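Long-range contact in ribulose-1,5-bisphosphate carboxylase/oxygenase large subunit (PDB 3QFW), which is a RuBisCO-like protein with a TIM-barrel catalytic domain that probably binds magnesium and may act on a sugar phosphate resembling ribulose bisphosphate: residues T199-N204 / E222-V227. Numbering follows the deposited sequence.
Sequences TLYAPN and EGIGAV
Ile-224, Ala-226 and Tyr-201 bury the most surface here, where strand 200-202 and Pro-203 meet the loop and first residues leading into strand 226-229. Ile-224 reaches across with both branches: CG2, anti to its own backbone N, presses on the carbonyl O of Tyr-201 and lies 3.7 Å from Pro-203 CD, while CD1 comes up near the plane of the tyrosine ring at its edge, 4.1 Å from Tyr-201 CD2. Pro-203 CD lies over the rim of one face of that ring, 3.7 Å above the plane. The tyrosine hydroxyl is hydrogen-bonded to Asp-165 OD1. Helix 177-195 touches the outer side chains, with Ala-181 against Ile-224 and Val-184 against Tyr-201.

On the other side, the methyl of Ala-226 meets that of Ala-202, CB to CB 3.6 Å, and both touch side chains of strand 250-253. The backbones are joined sparingly. Ala-226 N gives Tyr-201 O a weak, strongly bent bond (3.2 Å, 123°), and one water accepts from Tyr-201 N and Gly-225 N, bridging strand and loop. Further along, Pro-203 has a backbone bond to Leu-228. The end-to-end directions of 200-203 and 224-227 differ by 61°, and the gap narrows from 5.9 Å between the CA atoms of Leu-200 and Gly-225 to 4.0 Å between those of Ala-202 and Val-227. Helix 209-222 ends at Gly-223 in a Schellman motif, and the chain then turns back into the next strand: a beta-alpha-beta crossover between adjacent strands of the TIM barrel characteristic of the RuBisCO large-chain catalytic domain.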
loop_
_atom_site.group_PDB
_atom_site.type_symbol
_atom_site.label_atom_id
_atom_site.label_comp_id
_atom_site.label_asym_id
_atom_site.label_seq_id
_atom_site.Cartn_x
_atom_site.Cartn_y
_atom_site.Cartn_z
ATOM N N THR B 199 23.389 -13.875 -17.459
ATOM C CA THR B 199 22.136 -13.134 -17.418
ATOM C C THR B 199 21.209 -13.679 -16.336
ATOM O O THR B 199 21.036 -14.895 -16.216
ATOM C CB THR B 199 21.386 -13.222 -18.763
ATOM O OG1 THR B 199 22.080 -12.474 -19.765
ATOM C CG2 THR B 199 19.961 -12.666 -18.615
ATOM N N LEU B 200 20.607 -12.780 -15.558
ATOM C CA LEU B 200 19.659 -13.166 -14.503
ATOM C C LEU B 200 18.200 -13.003 -14.932
ATOM O O LEU B 200 17.867 -12.120 -15.725
ATOM C CB LEU B 200 19.888 -12.326 -13.244
ATOM C CG LEU B 200 21.213 -12.442 -12.493
ATOM C CD1 LEU B 200 21.401 -11.226 -11.607
ATOM C CD2 LEU B 200 21.258 -13.715 -11.664
ATOM N N TYR B 201 17.331 -13.852 -14.392
ATOM C CA TYR B 201 15.885 -13.705 -14.589
ATOM C C TYR B 201 15.148 -13.432 -13.276
ATOM O O TYR B 201 15.319 -14.155 -12.291
ATOM C CB TYR B 201 15.313 -14.938 -15.287
ATOM C CG TYR B 201 13.803 -14.970 -15.386
ATOM C CD1 TYR B 201 13.088 -13.882 -15.878
ATOM C CD2 TYR B 201 13.091 -16.105 -15.012
ATOM C CE1 TYR B 201 11.688 -13.923 -15.966
ATOM C CE2 TYR B 201 11.712 -16.151 -15.112
ATOM C CZ TYR B 201 11.017 -15.066 -15.591
ATOM O OH TYR B 201 9.631 -15.130 -15.687
ATOM N N ALA B 202 14.324 -12.388 -13.274
ATOM C CA ALA B 202 13.566 -11.997 -12.089
ATOM C C ALA B 202 12.050 -12.098 -12.335
ATOM O O ALA B 202 11.432 -11.163 -12.830
ATOM C CB ALA B 202 13.945 -10.582 -11.672
ATOM N N PRO B 203 11.459 -13.260 -12.038
ATOM C CA PRO B 203 10.002 -13.418 -12.164
ATOM C C PRO B 203 9.244 -12.667 -11.065
ATOM O O PRO B 203 9.758 -12.496 -9.955
ATOM C CB PRO B 203 9.797 -14.928 -12.011
ATOM C CG PRO B 203 11.003 -15.392 -11.265
ATOM C CD PRO B 203 12.129 -14.534 -11.737
ATOM N N ASN B 204 8.034 -12.213 -11.376
ATOM C CA ASN B 204 7.267 -11.431 -10.417
ATOM C C ASN B 204 6.456 -12.318 -9.490
ATOM O O ASN B 204 5.537 -13.009 -9.938
ATOM C CB ASN B 204 6.348 -10.431 -11.125
ATOM C CG ASN B 204 5.591 -9.552 -10.145
ATOM O OD1 ASN B 204 6.198 -8.820 -9.364
ATOM N ND2 ASN B 204 4.254 -9.628 -10.174
ATOM N N GLU B 222 13.724 -24.077 -9.721
ATOM C CA GLU B 222 14.092 -23.902 -11.118
ATOM C C GLU B 222 15.517 -23.371 -11.282
ATOM O O GLU B 222 16.021 -23.273 -12.397
ATOM C CB GLU B 222 13.097 -22.979 -11.822
ATOM C CG GLU B 222 11.702 -23.573 -11.963
ATOM C CD GLU B 222 11.694 -24.839 -12.796
ATOM O OE1 GLU B 222 12.585 -24.989 -13.663
ATOM O OE2 GLU B 222 10.801 -25.685 -12.584
ATOM N N GLY B 223 16.157 -23.035 -10.166
ATOM C CA GLY B 223 17.520 -22.531 -10.187
ATOM C C GLY B 223 17.606 -21.109 -10.713
ATOM O O GLY B 223 18.650 -20.683 -11.215
ATOM N N ILE B 224 16.500 -20.375 -10.606
ATOM C CA ILE B 224 16.445 -18.979 -11.033
ATOM C C ILE B 224 17.153 -18.081 -10.014
ATOM O O ILE B 224 17.076 -18.317 -8.811
ATOM C CB ILE B 224 14.976 -18.524 -11.240
ATOM C CG1 ILE B 224 14.350 -19.285 -12.415
ATOM C CG2 ILE B 224 14.903 -17.024 -11.495
ATOM C CD1 ILE B 224 12.818 -19.234 -12.455
ATOM N N GLY B 225 17.839 -17.049 -10.491
ATOM C CA GLY B 225 18.713 -16.281 -9.621
ATOM C C GLY B 225 18.219 -14.923 -9.155
ATOM O O GLY B 225 18.914 -14.236 -8.407
ATOM N N ALA B 226 17.030 -14.523 -9.591
ATOM C CA ALA B 226 16.484 -13.250 -9.138
ATOM C C ALA B 226 14.978 -13.332 -8.963
ATOM O O ALA B 226 14.359 -14.322 -9.342
ATOM C CB ALA B 226 16.850 -12.133 -10.099
ATOM N N VAL B 227 14.404 -12.279 -8.392
ATOM C CA VAL B 227 12.969 -12.212 -8.144
ATOM C C VAL B 227 12.507 -10.761 -8.120
ATOM O O VAL B 227 13.228 -9.877 -7.637
ATOM C CB VAL B 227 12.605 -12.845 -6.793
ATOM C CG1 VAL B 227 12.871 -14.341 -6.806
ATOM C CG2 VAL B 227 13.360 -12.168 -5.658
HETATM O O HOH W 1 18.084 -16.478 -13.264
#